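Local coordinates for putative NTP pyrophosphohydrolase (Exiguobacterium sibiricum 255-15, PDB 3NL9) that probably hydrolyses nucleoside triphosphates to the monophosphate and pyrophosphate, as an all-helical member of the phosphoribosyl-ATP pyrophosphohydrolase family, at the interface of chains A and B. Sequence-based numbering; all coordinates share one arbitrary frame. Chains: chain A/B, putative NTP pyrophosphohydrolase.

The three contacts are parts of one two-fold interface between two copies of a putative, all-helical NTP pyrophosphohydrolase, and each has a twin with the chains exchanged. Between the centres of their C-alpha atoms, contacts 1 and 3 lie about 17 Å apart, contacts 2 and 3 about 21 Å, and contacts 1 and 2 about 28 Å. Helix 87-112 takes part in all three, from chain A in contacts 1 and 2 and from chain B in contact 3, where it meets helices 7-17 and 117-128. B:Val11 belongs to contact 1 and A:Val11 to contact 3. Contact 2 adds helix 31-52 from both chains. Such an extended interface suggests a stable dimer.

Contact 1: the interface of chains A and B. Residues chain A 109-110, 113-116; chain B 8, 11-12, 22-23.
B:Tyr8 on helix 7-17 reaches into the end of helix 87-112 of chain A, where A:Val110 and the turn A:Gly113 to A:Pro116 receive it. This is a helix-to-helix-end contact between two copies of a protein of the phosphoribosyl-ATP pyrophosphohydrolase family. CG of B:Tyr8 is anti to the backbone N (chi1 175°), which sends the ring away from its own helix towards chain A. A:Glu115 covers one face of the ring, with CA over the centre and CG 3.7 Å from B:Tyr8 CE2. The carbonyl carbon C of A:Phe109 meets the ring at its edge. A:Pro116 CD lies on the same face as A:Glu115, towards the CB end, 3.5 Å from B:Tyr8 CD1. A:Val110 uses its two branches differently. CG2 presses on the backbone of helix 7-17, 3.6 Å from B:Lys12 CA, and meets the tyrosine ring from the face opposite A:Glu115, near CE1. A:Val110 CG1 is 4.0 Å from B:Gly22 CA. The polar side is bridged by water 1. It lies 2.8 Å from A:Val110 O, 3.0 Å from the phenol OH of B:Tyr8 and 3.0 Å from B:Ala23 O. A weak hydrogen bond runs from B:Ala23 N to A:Val110 O at 3.3 Å.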
# COMPACT_ATOMS: atom_id res chain seq x y z
N PHE A 109 -3.88 7.27 -5.51
CA PHE A 109 -3.82 8.71 -5.31
C PHE A 109 -3.94 9.43 -6.64
O PHE A 109 -4.72 10.38 -6.75
CB PHE A 109 -2.57 9.20 -4.54
CG PHE A 109 -2.65 8.96 -3.06
CD1 PHE A 109 -3.39 9.82 -2.24
CD2 PHE A 109 -2.05 7.87 -2.48
CE1 PHE A 109 -3.49 9.61 -0.90
CE2 PHE A 109 -2.15 7.65 -1.12
CZ PHE A 109 -2.86 8.53 -0.33
N VAL A 110 -3.20 8.99 -7.66
CA VAL A 110 -3.26 9.66 -8.99
C VAL A 110 -4.70 9.61 -9.54
O VAL A 110 -5.21 10.59 -10.11
CB VAL A 110 -2.27 9.02 -10.01
CG1 VAL A 110 -2.59 9.40 -11.54
CG2 VAL A 110 -0.81 9.32 -9.61
N GLY A 113 -6.79 12.03 -7.88
CA GLY A 113 -6.30 13.40 -8.00
C GLY A 113 -5.94 14.05 -6.67
O GLY A 113 -6.09 15.26 -6.51
N LEU A 114 -5.50 13.24 -5.72
CA LEU A 114 -5.07 13.72 -4.42
C LEU A 114 -3.56 13.57 -4.26
O LEU A 114 -2.99 12.48 -4.51
CB LEU A 114 -5.74 12.96 -3.27
CG LEU A 114 -7.18 13.25 -2.87
CD1 LEU A 114 -7.61 12.16 -1.88
CD2 LEU A 114 -7.35 14.66 -2.30
N GLU A 115 -2.93 14.64 -3.79
CA GLU A 115 -1.50 14.62 -3.48
C GLU A 115 -1.40 14.04 -2.10
O GLU A 115 -2.09 14.53 -1.17
CB GLU A 115 -0.91 16.03 -3.62
CG GLU A 115 -0.83 16.40 -5.06
CD GLU A 115 -0.44 17.83 -5.32
OE1 GLU A 115 -0.07 18.55 -4.37
OE2 GLU A 115 -0.52 18.21 -6.52
N PRO A 116 -0.64 12.93 -1.95
CA PRO A 116 -0.57 12.21 -0.66
C PRO A 116 0.28 12.86 0.43
O PRO A 116 0.05 12.61 1.63
CB PRO A 116 0.06 10.85 -1.06
CG PRO A 116 0.89 11.14 -2.21
CD PRO A 116 0.05 12.16 -3.01
N TYR B 8 4.63 10.23 -6.10
CA TYR B 8 3.35 10.58 -6.71
C TYR B 8 3.53 11.12 -8.13
O TYR B 8 2.78 10.77 -9.05
CB TYR B 8 2.60 11.60 -5.80
CG TYR B 8 1.30 12.11 -6.39
CD1 TYR B 8 0.14 11.32 -6.42
CD2 TYR B 8 1.24 13.36 -6.98
CE1 TYR B 8 -1.06 11.82 -6.99
CE2 TYR B 8 0.07 13.85 -7.53
CZ TYR B 8 -1.08 13.08 -7.54
OH TYR B 8 -2.23 13.60 -8.10
N VAL B 11 4.44 8.12 -10.57
CA VAL B 11 3.26 7.34 -10.99
C VAL B 11 2.31 8.16 -11.83
O VAL B 11 1.72 7.65 -12.76
CB VAL B 11 2.49 6.72 -9.83
CG1 VAL B 11 1.27 5.89 -10.38
CG2 VAL B 11 3.39 5.85 -9.06
N LYS B 12 2.15 9.44 -11.50
CA LYS B 12 1.31 10.31 -12.31
C LYS B 12 1.83 10.34 -13.75
O LYS B 12 1.07 10.24 -14.73
CB LYS B 12 1.29 11.71 -11.70
CG LYS B 12 0.36 12.66 -12.42
CD LYS B 12 0.19 13.94 -11.63
CE LYS B 12 -0.53 14.97 -12.49
NZ LYS B 12 -0.98 16.13 -11.68
N GLY B 22 -6.28 9.46 -14.73
CA GLY B 22 -5.74 10.43 -13.81
C GLY B 22 -6.69 11.62 -13.70
O GLY B 22 -7.16 12.11 -14.71
N ALA B 23 -6.94 12.09 -12.49
CA ALA B 23 -7.75 13.31 -12.28
C ALA B 23 -6.90 14.55 -11.95
O ALA B 23 -6.03 14.51 -11.09
CB ALA B 23 -8.78 13.07 -11.17
O HOH W 1 -3.61 12.79 -10.68

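Contact 2: the interface of chains A and B. Residues chain A 29, 31, 34, 90, 94; chain B 49-50, 52-53.
The ring of B:Phe49, on helix 31-52, packs between A:Gly34, A:Ile29 and the side chain of A:Gln94. Its edge points at the backbone of A:Gly34, with CE2 3.6 Å from A:Gly34 CA. CD1 of A:Ile29 meets the tip, CZ, at 4.0 Å. The aliphatic part of A:Gln94 crosses the ring obliquely, and its CG is 3.7 Å from B:Phe49 CE1. Further out, CD1 of A:Leu31 touches CB of B:Ser53. The polar rim centres on the A:Gln94 amide, whose chain is extended beyond CG (chi2 168°). NE2 gives one N-H to B:Ser53 OG at 2.8 Å and another to A:Ile29 O at 3.0 Å, both near the amide plane. OE1 accepts from A:Ile29 N at 2.9 Å, on a lone pair. These bonds fix the rotation of the amide. The B:Ser53 hydroxyl in turn donates to B:Phe49 O. An alanine in place of A:Gln94 would probably leave B:Ser53 OG without its donor and A:Ile29 N without its side-chain acceptor, and open a gap beside the B:Phe49 ring. Water 2 joins A:Ile29 O to B:Ser53 O. The site ties the end of helix 31-52 of one subunit to helix 87-112 of the other, and is likely to help hold the probable dimer together.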
# COMPACT_ATOMS: atom_id res chain seq x y z
N ILE A 29 11.07 -10.45 6.77
CA ILE A 29 10.02 -10.37 7.81
C ILE A 29 9.49 -11.80 8.08
O ILE A 29 9.07 -12.50 7.15
CB ILE A 29 8.87 -9.42 7.36
CG1 ILE A 29 9.37 -8.00 7.15
CG2 ILE A 29 7.74 -9.40 8.41
CD1 ILE A 29 8.37 -7.12 6.42
N LEU A 31 7.07 -14.92 8.80
CA LEU A 31 5.73 -15.12 8.20
C LEU A 31 4.59 -14.68 9.13
O LEU A 31 3.68 -14.03 8.69
CB LEU A 31 5.54 -16.58 7.73
CG LEU A 31 4.17 -17.00 7.17
CD1 LEU A 31 3.85 -16.12 5.95
CD2 LEU A 31 4.09 -18.46 6.82
N GLY A 34 4.48 -11.02 9.02
CA GLY A 34 3.98 -10.59 7.71
C GLY A 34 2.46 -10.72 7.56
O GLY A 34 1.81 -9.87 6.92
N ARG A 90 13.55 -14.78 0.49
CA ARG A 90 12.33 -14.25 1.11
C ARG A 90 12.38 -12.71 1.21
O ARG A 90 11.38 -12.05 0.94
CB ARG A 90 12.08 -14.91 2.48
CG ARG A 90 11.94 -16.44 2.37
CD ARG A 90 11.45 -17.17 3.64
NE ARG A 90 12.34 -17.02 4.80
CZ ARG A 90 13.37 -17.81 5.09
NH1 ARG A 90 13.69 -18.83 4.30
NH2 ARG A 90 14.10 -17.56 6.17
N GLN A 94 9.78 -10.15 -0.75
CA GLN A 94 9.01 -9.20 0.04
C GLN A 94 9.22 -7.77 -0.45
O GLN A 94 8.25 -7.02 -0.67
CB GLN A 94 9.43 -9.30 1.51
CG GLN A 94 8.86 -10.49 2.20
CD GLN A 94 9.48 -10.78 3.56
OE1 GLN A 94 10.42 -10.13 3.96
NE2 GLN A 94 8.93 -11.76 4.27
N PHE B 49 3.44 -11.02 -1.41
CA PHE B 49 4.19 -10.80 -0.16
C PHE B 49 4.16 -12.05 0.76
O PHE B 49 5.21 -12.45 1.34
CB PHE B 49 3.61 -9.56 0.54
CG PHE B 49 4.20 -9.28 1.87
CD1 PHE B 49 5.43 -8.65 1.98
CD2 PHE B 49 3.53 -9.65 3.03
CE1 PHE B 49 5.98 -8.38 3.23
CE2 PHE B 49 4.08 -9.40 4.30
CZ PHE B 49 5.30 -8.78 4.39
N LEU B 50 2.98 -12.64 0.91
CA LEU B 50 2.84 -13.83 1.79
C LEU B 50 3.47 -15.09 1.18
O LEU B 50 4.00 -15.93 1.89
CB LEU B 50 1.36 -14.04 2.20
CG LEU B 50 0.79 -12.99 3.14
CD1 LEU B 50 -0.66 -13.27 3.63
CD2 LEU B 50 1.76 -12.83 4.33
N GLN B 52 6.00 -15.07 -0.93
CA GLN B 52 7.47 -14.86 -0.80
C GLN B 52 7.92 -14.88 0.64
O GLN B 52 9.11 -14.97 0.91
CB GLN B 52 7.88 -13.57 -1.47
CG GLN B 52 7.56 -13.60 -2.95
CD GLN B 52 8.37 -14.62 -3.68
OE1 GLN B 52 7.89 -15.70 -4.06
NE2 GLN B 52 9.63 -14.31 -3.86
N SER B 53 7.00 -14.83 1.59
CA SER B 53 7.35 -14.99 3.02
C SER B 53 7.29 -16.46 3.49
O SER B 53 7.69 -16.78 4.62
CB SER B 53 6.43 -14.12 3.92
OG SER B 53 6.40 -12.75 3.51
O HOH W 2 9.68 -14.91 6.09

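Contact 3: the interface of chains A and B. Residues chain A 7, 10-11, 120, 123-124, 127; chain B 99, 102-103, 106.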
# COMPACT_ATOMS: atom_id res chain seq x y z
N TYR A 7 8.79 9.78 3.82
CA TYR A 7 7.86 8.77 4.27
C TYR A 7 8.51 7.70 5.10
O TYR A 7 8.04 7.40 6.20
CB TYR A 7 7.18 8.10 3.07
CG TYR A 7 6.35 9.02 2.21
CD1 TYR A 7 5.13 9.52 2.65
CD2 TYR A 7 6.77 9.39 0.95
CE1 TYR A 7 4.36 10.38 1.85
CE2 TYR A 7 6.02 10.25 0.15
CZ TYR A 7 4.81 10.73 0.60
OH TYR A 7 4.07 11.57 -0.23
N ASP A 10 9.96 8.89 8.44
CA ASP A 10 8.85 9.27 9.35
C ASP A 10 8.24 8.03 10.02
O ASP A 10 8.08 7.98 11.24
CB ASP A 10 7.78 10.05 8.59
CG ASP A 10 8.16 11.54 8.33
OD1 ASP A 10 9.16 12.04 8.86
OD2 ASP A 10 7.43 12.21 7.58
N VAL A 11 7.95 6.99 9.24
CA VAL A 11 7.46 5.73 9.84
C VAL A 11 8.52 5.05 10.67
O VAL A 11 8.22 4.47 11.69
CB VAL A 11 6.91 4.74 8.82
CG1 VAL A 11 6.39 3.44 9.56
CG2 VAL A 11 5.82 5.37 8.07
N PHE A 120 -0.39 12.40 4.39
CA PHE A 120 0.55 11.59 5.18
C PHE A 120 1.12 12.43 6.36
O PHE A 120 1.24 11.94 7.47
CB PHE A 120 1.69 11.05 4.29
CG PHE A 120 2.77 10.31 5.06
CD1 PHE A 120 3.78 11.00 5.67
CD2 PHE A 120 2.76 8.92 5.15
CE1 PHE A 120 4.76 10.34 6.37
CE2 PHE A 120 3.77 8.24 5.84
CZ PHE A 120 4.76 8.94 6.46
N VAL A 123 -1.27 12.51 9.27
CA VAL A 123 -1.31 11.19 9.96
C VAL A 123 -0.06 11.04 10.80
O VAL A 123 -0.11 10.67 11.98
CB VAL A 123 -1.46 10.02 8.93
CG1 VAL A 123 -1.25 8.66 9.58
CG2 VAL A 123 -2.84 10.03 8.32
N GLN A 124 1.09 11.34 10.21
CA GLN A 124 2.36 11.29 10.95
C GLN A 124 2.37 12.12 12.22
O GLN A 124 2.85 11.67 13.29
CB GLN A 124 3.52 11.76 10.03
CG GLN A 124 4.90 11.83 10.73
CD GLN A 124 5.38 10.46 11.18
OE1 GLN A 124 4.85 9.43 10.76
NE2 GLN A 124 6.44 10.44 11.95
N ASN A 127 0.03 10.73 14.90
CA ASN A 127 0.61 9.53 15.45
C ASN A 127 1.66 9.93 16.49
O ASN A 127 1.66 9.41 17.61
CB ASN A 127 1.26 8.68 14.35
CG ASN A 127 0.26 7.75 13.65
OD1 ASN A 127 -0.91 7.69 14.02
ND2 ASN A 127 0.76 6.97 12.67
N THR B 99 -4.11 6.77 2.66
CA THR B 99 -2.98 7.32 3.46
C THR B 99 -2.57 6.33 4.52
O THR B 99 -1.36 6.10 4.71
CB THR B 99 -3.32 8.70 4.08
OG1 THR B 99 -3.69 9.62 3.04
CG2 THR B 99 -2.12 9.30 4.83
N LEU B 102 -0.73 3.43 2.75
CA LEU B 102 0.65 3.92 2.49
C LEU B 102 1.50 3.82 3.74
O LEU B 102 2.66 3.35 3.70
CB LEU B 102 0.62 5.37 1.96
CG LEU B 102 1.94 6.12 1.74
CD1 LEU B 102 2.84 5.35 0.76
CD2 LEU B 102 1.64 7.52 1.26
N TYR B 103 0.92 4.23 4.88
CA TYR B 103 1.66 4.23 6.17
C TYR B 103 2.08 2.80 6.57
O TYR B 103 3.20 2.53 7.04
CB TYR B 103 0.79 4.84 7.29
CG TYR B 103 1.60 5.46 8.40
CD1 TYR B 103 2.06 4.71 9.45
CD2 TYR B 103 1.93 6.82 8.37
CE1 TYR B 103 2.81 5.26 10.45
CE2 TYR B 103 2.71 7.39 9.38
CZ TYR B 103 3.12 6.60 10.42
OH TYR B 103 3.86 7.07 11.46
N MSE B 106 4.81 1.45 4.32
CA MSE B 106 6.06 2.03 4.74
C MSE B 106 6.60 1.32 5.98
O MSE B 106 7.79 1.08 6.04
CB MSE B 106 6.00 3.55 4.94
CG MSE B 106 5.84 4.33 3.63
SE MSE B 106 7.55 4.24 2.66
CE MSE B 106 7.25 5.23 1.01
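B:Tyr103 on helix 87-112 slots its ring between A:Val11 and A:Phe120 on one side and A:Val123 and A:Asn127 on the other. The site packs helices of the two chains, probably a dimer, of a phosphoribosyl-ATP pyrophosphohydrolase family member, using helices 7-17 and 117-128 of chain A. CG2 of A:Val11 sits over one face of the tyrosine ring, 3.8 Å from its centroid, in a CH-pi contact. The same methyl touches CB of B:Met106 at 3.6 Å. The side chains of A:Phe120 and B:Tyr103 cross at about a right angle, and CE2 of the phenylalanine comes 3.4 Å from CD2 of the tyrosine. Within chain A, A:Tyr7 CD1 lies over the centre of one face of the A:Phe120 ring and backs it. On the opposite face of the tyrosine, CG1 of A:Val123 is 3.9 Å from B:Tyr103 CD2, while its CG2 meets B:Thr99 CG2 at 3.6 Å. B:Met106, a selenomethionine, bends at chi2 (-72°) and brings its terminal methyl CE 3.5 Å from A:Tyr7 CB. At the polar rim the phenol OH of B:Tyr103 donates to A:Gln124 OE1 at 2.7 Å. The donor is tilted 25° from the carbonyl plane, while amide and ring are nearly coplanar. A bend at chi2 (64°) turns the A:Gln124 amide towards helix 7-17, where NE2 donates to A:Asp10 O, which probably helps position the amide. A:Asn127 ND2 lies above the A:Val123 face, 3.3 Å from B:Tyr103 CZ.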